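Local coordinates for acetoin utilization protein (Exiguobacterium sibiricum, PDB 2Q04), which is named for acetoin utilization and probably acts as a GNAT-type acetyltransferase, though its substrate is not established, at residues L132-W138 with H178-M184; Y75-P81 with L96-E102; I63-R67 with L116-S120. All coordinates share one frame; numbering follows the deposited sequence.

Contact 1. Residues L132-W138 with H178-M184; sequences LTTEYYW and HPANCLM. With CA (calcium ion), chain G; EDO (1,2-ethanediol), chain K; EDO (1,2-ethanediol), chain J.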
loop_
_atom_site.group_PDB
_atom_site.type_symbol
_atom_site.label_atom_id
_atom_site.label_comp_id
_atom_site.label_asym_id
_atom_site.label_seq_id
_atom_site.Cartn_x
_atom_site.Cartn_y
_atom_site.Cartn_z
ATOM N N LEU A 132 -5.034 2.519 6.290
ATOM C CA LEU A 132 -3.815 2.547 7.054
ATOM C C LEU A 132 -2.758 1.721 6.363
ATOM O O LEU A 132 -3.063 0.919 5.497
ATOM C CB LEU A 132 -4.063 2.041 8.501
ATOM C CG LEU A 132 -4.570 0.584 8.733
ATOM C CD1 LEU A 132 -3.455 -0.453 8.550
ATOM C CD2 LEU A 132 -5.159 0.460 10.128
ATOM N N THR A 133 -1.507 1.939 6.734
ATOM C CA THR A 133 -0.396 1.176 6.168
ATOM C C THR A 133 0.758 1.124 7.165
ATOM O O THR A 133 0.922 2.029 7.984
ATOM C CB THR A 133 0.110 1.807 4.779
ATOM O OG1 THR A 133 0.691 0.789 3.968
ATOM C CG2 THR A 133 1.118 2.892 5.004
ATOM N N THR A 134 1.530 0.052 7.105
ATOM C CA THR A 134 2.681 -0.123 7.970
ATOM C C THR A 134 3.920 -0.311 7.135
ATOM O O THR A 134 3.894 -1.030 6.139
ATOM C CB THR A 134 2.521 -1.348 8.842
ATOM O OG1 THR A 134 2.222 -2.483 8.016
ATOM C CG2 THR A 134 1.404 -1.147 9.846
ATOM N N GLU A 135 5.013 0.338 7.540
ATOM C CA GLU A 135 6.301 0.238 6.823
ATOM C C GLU A 135 7.419 -0.075 7.816
ATOM O O GLU A 135 7.576 0.618 8.807
ATOM C CB GLU A 135 6.601 1.551 6.079
ATOM C CG GLU A 135 5.735 1.776 4.810
ATOM C CD GLU A 135 6.135 0.863 3.639
ATOM O OE1 GLU A 135 7.297 0.418 3.610
ATOM O OE2 GLU A 135 5.281 0.595 2.749
ATOM N N TYR A 136 8.174 -1.143 7.543
ATOM C CA TYR A 136 9.243 -1.586 8.414
ATOM C C TYR A 136 10.577 -1.572 7.671
ATOM O O TYR A 136 10.668 -2.057 6.542
ATOM C CB TYR A 136 8.966 -2.996 8.898
ATOM C CG TYR A 136 7.607 -3.181 9.515
ATOM C CD1 TYR A 136 7.438 -3.155 10.897
ATOM C CD2 TYR A 136 6.492 -3.414 8.724
ATOM C CE1 TYR A 136 6.184 -3.351 11.477
ATOM C CE2 TYR A 136 5.229 -3.601 9.293
ATOM C CZ TYR A 136 5.088 -3.574 10.669
ATOM O OH TYR A 136 3.859 -3.778 11.232
ATOM N N TYR A 137 11.635 -1.121 8.353
ATOM C CA TYR A 137 12.962 -0.962 7.719
ATOM C C TYR A 137 13.454 -2.269 7.051
ATOM O O TYR A 137 14.218 -2.230 6.074
ATOM C CB TYR A 137 14.011 -0.495 8.756
ATOM C CG TYR A 137 14.706 -1.647 9.467
ATOM C CD1 TYR A 137 15.731 -2.364 8.837
ATOM C CD2 TYR A 137 14.316 -2.049 10.740
ATOM C CE1 TYR A 137 16.344 -3.437 9.456
ATOM C CE2 TYR A 137 14.946 -3.120 11.382
ATOM C CZ TYR A 137 15.943 -3.820 10.724
ATOM O OH TYR A 137 16.559 -4.897 11.336
ATOM N N TRP A 138 13.031 -3.418 7.595
ATOM C CA TRP A 138 13.559 -4.733 7.148
ATOM C C TRP A 138 12.980 -5.254 5.791
ATOM O O TRP A 138 13.302 -6.368 5.366
ATOM C CB TRP A 138 13.401 -5.803 8.262
ATOM C CG TRP A 138 11.998 -5.920 8.847
ATOM C CD1 TRP A 138 10.913 -6.486 8.256
ATOM C CD2 TRP A 138 11.574 -5.516 10.161
ATOM N NE1 TRP A 138 9.826 -6.424 9.098
ATOM C CE2 TRP A 138 10.215 -5.847 10.281
ATOM C CE3 TRP A 138 12.208 -4.884 11.230
ATOM C CZ2 TRP A 138 9.472 -5.568 11.439
ATOM C CZ3 TRP A 138 11.465 -4.607 12.390
ATOM C CH2 TRP A 138 10.124 -4.951 12.479
ATOM N N HIS A 178 11.668 0.419 16.325
ATOM C CA HIS A 178 12.674 1.214 15.585
ATOM C C HIS A 178 11.997 2.499 15.066
ATOM O O HIS A 178 11.009 2.419 14.360
ATOM C CB HIS A 178 13.217 0.385 14.371
ATOM C CG HIS A 178 14.485 0.941 13.754
ATOM N ND1 HIS A 178 14.502 2.075 12.970
ATOM C CD2 HIS A 178 15.756 0.467 13.752
ATOM C CE1 HIS A 178 15.735 2.301 12.553
ATOM N NE2 HIS A 178 16.512 1.338 13.011
ATOM N N PRO A 179 12.535 3.691 15.439
ATOM C CA PRO A 179 11.919 4.965 15.050
ATOM C C PRO A 179 11.711 5.141 13.536
ATOM O O PRO A 179 10.876 5.932 13.126
ATOM C CB PRO A 179 12.908 6.003 15.552
ATOM C CG PRO A 179 13.626 5.368 16.605
ATOM C CD PRO A 179 13.691 3.904 16.310
ATOM N N ALA A 180 12.501 4.447 12.727
ATOM C CA ALA A 180 12.363 4.545 11.274
ATOM C C ALA A 180 11.050 3.907 10.793
ATOM O O ALA A 180 10.457 4.353 9.794
ATOM C CB ALA A 180 13.541 3.907 10.578
ATOM N N ASN A 181 10.594 2.862 11.489
ATOM C CA ASN A 181 9.301 2.238 11.152
ATOM C C ASN A 181 8.187 3.237 11.385
ATOM O O ASN A 181 8.352 4.200 12.147
ATOM C CB ASN A 181 9.048 0.988 11.991
ATOM C CG ASN A 181 10.133 -0.045 11.847
ATOM O OD1 ASN A 181 10.866 -0.066 10.854
ATOM N ND2 ASN A 181 10.257 -0.909 12.844
ATOM N N CYS A 182 7.056 3.034 10.740
ATOM C CA CYS A 182 5.946 3.937 10.930
ATOM C C CYS A 182 4.591 3.386 10.511
ATOM O O CYS A 182 4.485 2.501 9.668
ATOM C CB CYS A 182 6.205 5.273 10.201
ATOM S SG CYS A 182 6.241 5.175 8.381
ATOM N N LEU A 183 3.565 3.904 11.158
ATOM C CA LEU A 183 2.205 3.676 10.779
ATOM C C LEU A 183 1.719 4.935 10.121
ATOM O O LEU A 183 1.954 6.032 10.617
ATOM C CB LEU A 183 1.351 3.392 12.026
ATOM C CG LEU A 183 -0.172 3.537 11.897
ATOM C CD1 LEU A 183 -0.767 2.412 11.033
ATOM C CD2 LEU A 183 -0.792 3.539 13.281
HETATM N N MSE A 184 1.070 4.792 8.995
HETATM C CA MSE A 184 0.481 5.933 8.313
HETATM C C MSE A 184 -0.916 5.584 7.933
HETATM O O MSE A 184 -1.255 4.408 7.829
HETATM C CB MSE A 184 1.280 6.296 7.061
HETATM C CG MSE A 184 2.707 6.643 7.328
HETATM SE SE MSE A 184 3.612 7.156 5.748
HETATM C CE MSE A 184 2.616 8.776 5.348
HETATM CA CA CA G . 3.071 -2.700 4.553
HETATM C C1 EDO K . 6.549 5.671 16.693
HETATM O O1 EDO K . 5.210 5.953 17.161
HETATM C C2 EDO K . 6.521 5.393 15.185
HETATM O O2 EDO K . 7.840 5.469 14.607
HETATM C C1 EDO J . 9.516 -0.458 0.156
HETATM O O1 EDO J . 8.916 0.666 0.840
HETATM C C2 EDO J . 8.560 -1.634 0.134
HETATM O O2 EDO J . 9.285 -2.838 -0.109
HETATM O O HOH W 1 2.928 -0.542 3.432
HETATM O O HOH W 2 0.658 -2.031 5.417
HETATM O O HOH W 3 3.622 -5.129 5.652
#
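Strand 130-135 pairs antiparallel with strand 182-187 in the later part of a GNAT-type sheet, and residues Thr133 to Glu135 meet Met184 to Cys182 there. Two hydrogen-bonded pairs, Thr133 with Met184 (a selenomethionine) and Glu135 with Cys182, flank the non-hydrogen-bonded pair of Thr134 and Leu183. In the first, Met184 N reaches Thr133 O at 2.9 Å, almost straight at 173°. On the face carrying Thr133 and Met184, CG2 of Thr133 lies alongside CB of Met184, 4.0 Å away, while Thr133 OG1 is hydrogen-bonded to Leu98 O. On the other face, CD1 of Leu183 lies 4.2 Å from Leu132 CB.

Beyond the strand end Asn181 takes over from the backbone. Its CG stands anti to the carbonyl carbon (chi1 -57°), which brings OD1 to the amide of Tyr137, with 2.8 Å between Tyr137 N and Asn181 OD1. The side-chain amide of Asn181 lies nearly coplanar with the Tyr137 ring, at whose edge OD1 sits, but is turned 77° from the Trp138 ring. CD2 of Tyr137 stands over a face of the His178 ring, 4.2 Å from His178 CD2.

Thr134 O binds the calcium ion at 2.5 Å. Water 1, another ligand, gives its hydrogens to Thr133 OG1 and Glu135 OE2, whereas Glu135 OE1 is engaged by Trp140 NE1; Glu135 is thus a second-shell residue that orients a metal-bound water.

Contact 2. Residues Y75-P81 with L96-E102; sequences YVTFLYP and LELGAIE. With CA (calcium ion), chain G.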
loop_
_atom_site.group_PDB
_atom_site.type_symbol
_atom_site.label_atom_id
_atom_site.label_comp_id
_atom_site.label_asym_id
_atom_site.label_seq_id
_atom_site.Cartn_x
_atom_site.Cartn_y
_atom_site.Cartn_z
ATOM N N TYR A 75 3.706 -2.138 -8.308
ATOM C CA TYR A 75 2.345 -2.385 -7.876
ATOM C C TYR A 75 2.070 -1.758 -6.523
ATOM O O TYR A 75 2.990 -1.384 -5.793
ATOM C CB TYR A 75 2.082 -3.884 -7.792
ATOM C CG TYR A 75 2.943 -4.595 -6.764
ATOM C CD1 TYR A 75 2.588 -4.606 -5.414
ATOM C CD2 TYR A 75 4.112 -5.266 -7.145
ATOM C CE1 TYR A 75 3.376 -5.255 -4.468
ATOM C CE2 TYR A 75 4.905 -5.918 -6.207
ATOM C CZ TYR A 75 4.532 -5.910 -4.869
ATOM O OH TYR A 75 5.306 -6.551 -3.935
ATOM N N VAL A 76 0.790 -1.659 -6.191
ATOM C CA VAL A 76 0.369 -1.261 -4.877
ATOM C C VAL A 76 -0.885 -2.049 -4.542
ATOM O O VAL A 76 -1.773 -2.202 -5.395
ATOM C CB VAL A 76 0.105 0.271 -4.787
ATOM C CG1 VAL A 76 -1.003 0.691 -5.741
ATOM C CG2 VAL A 76 -0.236 0.667 -3.362
ATOM N N THR A 77 -0.939 -2.595 -3.311
ATOM C CA THR A 77 -2.021 -3.521 -2.916
ATOM C C THR A 77 -2.918 -2.944 -1.840
ATOM O O THR A 77 -2.477 -2.158 -1.007
ATOM C CB THR A 77 -1.457 -4.848 -2.388
ATOM O OG1 THR A 77 -0.910 -4.654 -1.075
ATOM C CG2 THR A 77 -0.389 -5.387 -3.313
ATOM N N PHE A 78 -4.194 -3.347 -1.871
ATOM C CA PHE A 78 -5.159 -2.961 -0.851
ATOM C C PHE A 78 -5.975 -4.147 -0.485
ATOM O O PHE A 78 -6.406 -4.900 -1.353
ATOM C CB PHE A 78 -6.081 -1.860 -1.357
ATOM C CG PHE A 78 -5.387 -0.629 -1.710
ATOM C CD1 PHE A 78 -5.219 0.381 -0.775
ATOM C CD2 PHE A 78 -4.864 -0.453 -2.990
ATOM C CE1 PHE A 78 -4.538 1.553 -1.108
ATOM C CE2 PHE A 78 -4.194 0.708 -3.327
ATOM C CZ PHE A 78 -4.035 1.716 -2.387
ATOM N N LEU A 79 -6.190 -4.329 0.809
ATOM C CA LEU A 79 -7.020 -5.412 1.314
ATOM C C LEU A 79 -7.293 -5.164 2.774
ATOM O O LEU A 79 -6.737 -4.226 3.365
ATOM C CB LEU A 79 -6.317 -6.772 1.131
ATOM C CG LEU A 79 -5.006 -7.006 1.905
ATOM C CD1 LEU A 79 -4.603 -8.473 1.817
ATOM C CD2 LEU A 79 -3.871 -6.093 1.397
ATOM N N TYR A 80 -8.141 -5.993 3.375
ATOM C CA TYR A 80 -8.412 -5.871 4.802
ATOM C C TYR A 80 -7.193 -6.281 5.596
ATOM O O TYR A 80 -6.439 -7.150 5.167
ATOM C CB TYR A 80 -9.619 -6.716 5.214
ATOM C CG TYR A 80 -10.949 -6.088 4.871
ATOM C CD1 TYR A 80 -11.197 -4.743 5.143
ATOM C CD2 TYR A 80 -11.984 -6.852 4.354
ATOM C CE1 TYR A 80 -12.399 -4.170 4.847
ATOM C CE2 TYR A 80 -13.209 -6.286 4.058
ATOM C CZ TYR A 80 -13.414 -4.943 4.312
ATOM O OH TYR A 80 -14.634 -4.367 4.025
ATOM N N PRO A 81 -6.978 -5.636 6.763
ATOM C CA PRO A 81 -5.822 -5.932 7.605
ATOM C C PRO A 81 -5.700 -7.410 7.962
ATOM O O PRO A 81 -6.697 -8.111 8.036
ATOM C CB PRO A 81 -6.079 -5.091 8.860
ATOM C CG PRO A 81 -6.961 -4.004 8.419
ATOM C CD PRO A 81 -7.814 -4.563 7.342
ATOM N N LEU A 96 -9.262 -0.314 5.865
ATOM C CA LEU A 96 -8.616 -1.020 4.776
ATOM C C LEU A 96 -7.115 -0.840 4.897
ATOM O O LEU A 96 -6.653 0.192 5.356
ATOM C CB LEU A 96 -9.098 -0.440 3.443
ATOM C CG LEU A 96 -8.804 -1.236 2.176
ATOM C CD1 LEU A 96 -9.570 -2.549 2.168
ATOM C CD2 LEU A 96 -9.165 -0.413 0.960
ATOM N N GLU A 97 -6.351 -1.843 4.497
ATOM C CA GLU A 97 -4.902 -1.732 4.553
ATOM C C GLU A 97 -4.277 -1.629 3.165
ATOM O O GLU A 97 -4.608 -2.388 2.269
ATOM C CB GLU A 97 -4.275 -2.910 5.318
ATOM C CG GLU A 97 -2.743 -2.735 5.546
ATOM C CD GLU A 97 -2.071 -3.978 6.097
ATOM O OE1 GLU A 97 -2.767 -4.978 6.331
ATOM O OE2 GLU A 97 -0.832 -3.956 6.263
ATOM N N LEU A 98 -3.442 -0.619 2.990
ATOM C CA LEU A 98 -2.554 -0.555 1.874
ATOM C C LEU A 98 -1.451 -1.521 2.210
ATOM O O LEU A 98 -0.589 -1.226 3.036
ATOM C CB LEU A 98 -2.003 0.879 1.715
ATOM C CG LEU A 98 -1.171 1.230 0.463
ATOM C CD1 LEU A 98 -0.876 2.724 0.448
ATOM C CD2 LEU A 98 0.142 0.432 0.392
ATOM N N GLY A 99 -1.569 -2.735 1.702
ATOM C CA GLY A 99 -0.657 -3.809 2.074
ATOM C C GLY A 99 0.775 -3.460 1.788
ATOM O O GLY A 99 1.583 -3.331 2.701
ATOM N N ALA A 100 1.083 -3.257 0.507
ATOM C CA ALA A 100 2.434 -2.951 0.092
ATOM C C ALA A 100 2.463 -2.147 -1.208
ATOM O O ALA A 100 1.447 -1.998 -1.894
ATOM C CB ALA A 100 3.236 -4.237 -0.063
ATOM N N ILE A 101 3.635 -1.603 -1.509
ATOM C CA ILE A 101 3.868 -0.847 -2.722
ATOM C C ILE A 101 5.315 -1.043 -3.104
ATOM O O ILE A 101 6.205 -0.753 -2.327
ATOM C CB ILE A 101 3.571 0.658 -2.521
ATOM C CG1 ILE A 101 3.725 1.423 -3.835
ATOM C CG2 ILE A 101 4.472 1.252 -1.470
ATOM C CD1 ILE A 101 3.205 2.834 -3.767
ATOM N N GLU A 102 5.542 -1.626 -4.264
ATOM C CA GLU A 102 6.886 -1.958 -4.685
ATOM C C GLU A 102 7.112 -1.577 -6.146
ATOM O O GLU A 102 6.210 -1.644 -6.952
ATOM C CB GLU A 102 7.147 -3.461 -4.471
ATOM C CG GLU A 102 8.619 -3.844 -4.501
ATOM C CD GLU A 102 8.860 -5.332 -4.206
ATOM O OE1 GLU A 102 7.876 -6.058 -3.877
ATOM O OE2 GLU A 102 10.039 -5.769 -4.298
HETATM CA CA CA G . 3.071 -2.700 4.553
HETATM O O HOH W 4 -3.422 -7.775 5.236
HETATM O O HOH W 2 0.658 -2.031 5.417
HETATM O O HOH W 1 2.928 -0.542 3.432
HETATM O O HOH W 3 3.622 -5.129 5.652
#
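Tyr75 to Leu79 and Glu97 to Glu102 form the antiparallel pairing of two central strands, 71-79 and 95-103, in the GNAT fold. A beta bulge interrupts it: Gly99 and Ala100 both face Thr77, whose N donates to Ala100 O while its O receives a weak bond from Gly99 N. Thr77 OG1, set between its own backbone N and carbonyl carbon, accepts from Ala100 N at 2.9 Å and so helps to hold the bulge. A bulge on the corresponding strand helps to form the acetyl-CoA cleft in many GNAT enzymes; here the carbonyl O of Gly99 is turned to a calcium ion.

On one face Phe78 lays CE1 against Leu98 CG, 3.7 Å away, and Leu98 extends CD2 to Val76 CG2. On the other, Tyr75 runs beside Glu102, with ring and carboxylate planes 66° apart. Its OH makes a weak hydrogen bond to Glu102 OE1 at 2.6 Å, and Glu102 OE2 accepts from Ala41 N.

Glu97 can be traced outward from the strand. CB packs on Leu79 O at 3.4 Å, close to where that carbonyl accepts from Glu97 N. CG continues anti to the backbone N (chi1 -173°) and passes Leu132 O; the chain runs extended through CD, and OE1 turns back toward Pro81. OE1 comes to rest 3.4 Å from Pro81 CA and receives a bond from water 4, which also donates to Tyr80 O. OE2 takes a hydrogen from water 2 at 2.6 Å; that water gives its other hydrogen to Leu98 O, and its oxygen is bound to the calcium ion.

Contact 3. Residues I63-R67 with L116-S120; sequences IIIAR and LLEVS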
loop_
_atom_site.group_PDB
_atom_site.type_symbol
_atom_site.label_atom_id
_atom_site.label_comp_id
_atom_site.label_asym_id
_atom_site.label_seq_id
_atom_site.Cartn_x
_atom_site.Cartn_y
_atom_site.Cartn_z
ATOM N N ILE A 63 -5.604 -4.429 -6.668
ATOM C CA ILE A 63 -4.224 -4.403 -7.131
ATOM C C ILE A 63 -4.098 -3.397 -8.281
ATOM O O ILE A 63 -4.673 -3.582 -9.334
ATOM C CB ILE A 63 -3.764 -5.807 -7.636
ATOM C CG1 ILE A 63 -3.861 -6.864 -6.507
ATOM C CG2 ILE A 63 -2.333 -5.738 -8.201
ATOM C CD1 ILE A 63 -2.879 -6.656 -5.357
ATOM N N ILE A 64 -3.415 -2.296 -8.022
ATOM C CA ILE A 64 -3.096 -1.334 -9.054
ATOM C C ILE A 64 -1.647 -1.578 -9.466
ATOM O O ILE A 64 -0.775 -1.788 -8.608
ATOM C CB ILE A 64 -3.281 0.140 -8.549
ATOM C CG1 ILE A 64 -4.780 0.485 -8.430
ATOM C CG2 ILE A 64 -2.598 1.132 -9.502
ATOM C CD1 ILE A 64 -5.532 -0.325 -7.381
ATOM N N ILE A 65 -1.394 -1.580 -10.777
ATOM C CA ILE A 65 -0.078 -1.964 -11.309
ATOM C C ILE A 65 0.551 -0.883 -12.169
ATOM O O ILE A 65 -0.145 -0.080 -12.768
ATOM C CB ILE A 65 -0.178 -3.240 -12.156
ATOM C CG1 ILE A 65 -1.094 -3.006 -13.384
ATOM C CG2 ILE A 65 -0.693 -4.396 -11.307
ATOM C CD1 ILE A 65 -1.122 -4.153 -14.345
ATOM N N ALA A 66 1.883 -0.841 -12.159
ATOM C CA ALA A 66 2.651 -0.057 -13.118
ATOM C C ALA A 66 3.204 -1.055 -14.109
ATOM O O ALA A 66 3.930 -1.975 -13.731
ATOM C CB ALA A 66 3.760 0.684 -12.439
ATOM N N ARG A 67 2.860 -0.872 -15.383
ATOM C CA ARG A 67 3.010 -1.923 -16.362
ATOM C C ARG A 67 3.628 -1.434 -17.682
ATOM O O ARG A 67 3.379 -0.316 -18.122
ATOM C CB ARG A 67 1.626 -2.539 -16.633
ATOM C CG ARG A 67 1.610 -3.627 -17.650
ATOM C CD ARG A 67 0.185 -4.152 -17.886
ATOM N NE ARG A 67 -0.751 -3.102 -18.331
ATOM C CZ ARG A 67 -0.763 -2.563 -19.565
ATOM N NH1 ARG A 67 0.165 -2.882 -20.447
ATOM N NH2 ARG A 67 -1.670 -1.653 -19.883
ATOM N N LEU A 116 1.079 5.588 -8.829
ATOM C CA LEU A 116 0.461 4.366 -8.383
ATOM C C LEU A 116 -0.597 4.707 -7.327
ATOM O O LEU A 116 -1.724 4.207 -7.380
ATOM C CB LEU A 116 1.523 3.445 -7.786
ATOM C CG LEU A 116 1.591 1.991 -8.239
ATOM C CD1 LEU A 116 1.302 1.831 -9.664
ATOM C CD2 LEU A 116 2.981 1.442 -7.921
ATOM N N LEU A 117 -0.246 5.609 -6.402
ATOM C CA LEU A 117 -1.168 6.025 -5.341
ATOM C C LEU A 117 -2.282 6.924 -5.882
ATOM O O LEU A 117 -3.428 6.823 -5.445
ATOM C CB LEU A 117 -0.413 6.750 -4.212
ATOM C CG LEU A 117 0.544 5.902 -3.338
ATOM C CD1 LEU A 117 1.353 6.809 -2.406
ATOM C CD2 LEU A 117 -0.213 4.856 -2.541
ATOM N N GLU A 118 -1.939 7.811 -6.826
ATOM C CA GLU A 118 -2.937 8.704 -7.449
ATOM C C GLU A 118 -4.065 7.906 -8.098
ATOM O O GLU A 118 -5.236 8.163 -7.855
ATOM C CB GLU A 118 -2.286 9.599 -8.512
ATOM C CG GLU A 118 -1.553 10.815 -7.967
ATOM C CD GLU A 118 -0.969 11.700 -9.084
ATOM O OE1 GLU A 118 -1.607 11.810 -10.168
ATOM O OE2 GLU A 118 0.117 12.290 -8.873
ATOM N N VAL A 119 -3.694 6.963 -8.955
ATOM C CA VAL A 119 -4.662 6.153 -9.678
ATOM C C VAL A 119 -5.489 5.296 -8.714
ATOM O O VAL A 119 -6.665 5.016 -8.967
ATOM C CB VAL A 119 -3.956 5.242 -10.719
ATOM C CG1 VAL A 119 -4.957 4.286 -11.376
ATOM C CG2 VAL A 119 -3.261 6.087 -11.768
ATOM N N SER A 120 -4.877 4.905 -7.601
ATOM C CA SER A 120 -5.574 4.144 -6.573
ATOM C C SER A 120 -6.701 4.965 -5.920
ATOM O O SER A 120 -7.761 4.425 -5.609
ATOM C CB SER A 120 -4.588 3.659 -5.501
ATOM O OG SER A 120 -3.719 2.659 -6.014
#
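The strand carrying Ile64 and Ala66 and the helical turn of Leu116 to Ser120 run at 138° to each other, their axes approaching to 8.6 Å. Ile64 and Ser120 are the nearest pair of residues, 6.5 Å between CA atoms. Ile64 points toward the helix and divides its branches between two targets. CG1, anti to the carbonyl carbon (chi1 -73°), lies 3.4 Å from Ser120 OG, and CD1 stays beside the same oxygen. CG2 takes the other direction, resting against Leu116 O and 4.0 Å from Leu116 CD1, with CG1 of Val119 farther off. Ile64 and Leu116 run alongside one another, heading opposite ways, and Leu116 CD1 reaches beyond Ile64 to lie 3.9 Å from Ala66 CB.

This is the helix-on-sheet layer of the GNAT fold: helix 112-121, which follows strand 95-103 in the chain, lies over one face of the sheet, where Val76 and Phe78 touch it as well. Replacing Ile64 with an alanine would probably open a gap beneath Leu116 and Val119 and take away the CG1 and CD1 that cover one side of the Ser120 hydroxyl.

That hydroxyl is buried but not idle. Ser120 OG donates to Leu116 O at 2.9 Å, a bond that holds the hydroxyl to its own helix. The same carbonyl accepts the helical bond from Ser120 N at 3.2 Å, and Ser120 N and Ser120 OG approach Leu116 O from opposite faces of the carbonyl plane.

Overall arrangement
The three contacts lie along one sheet, from strand 62-68 to strand 182-187. Contact 2, whose centre lies about 4 Å from that of the chain, is nested in the loop closed by contact 3; contact 1 opens afterwards. Contacts 2 and 3, centres about 11 Å apart, share the junction of strands 62-68 and 71-79; helix 112-121, which supplies one side of contact 3, also touches Val76, Phe78 and Leu98 of contact 2. Contacts 1 and 2, centres about 14 Å apart, join where strands 95-103 and 130-135 run parallel, and both reach one calcium ion. Contacts 1 and 3 do not touch. The metal sits between the two strands that, in GNAT relatives, splay apart to receive acetyl-CoA.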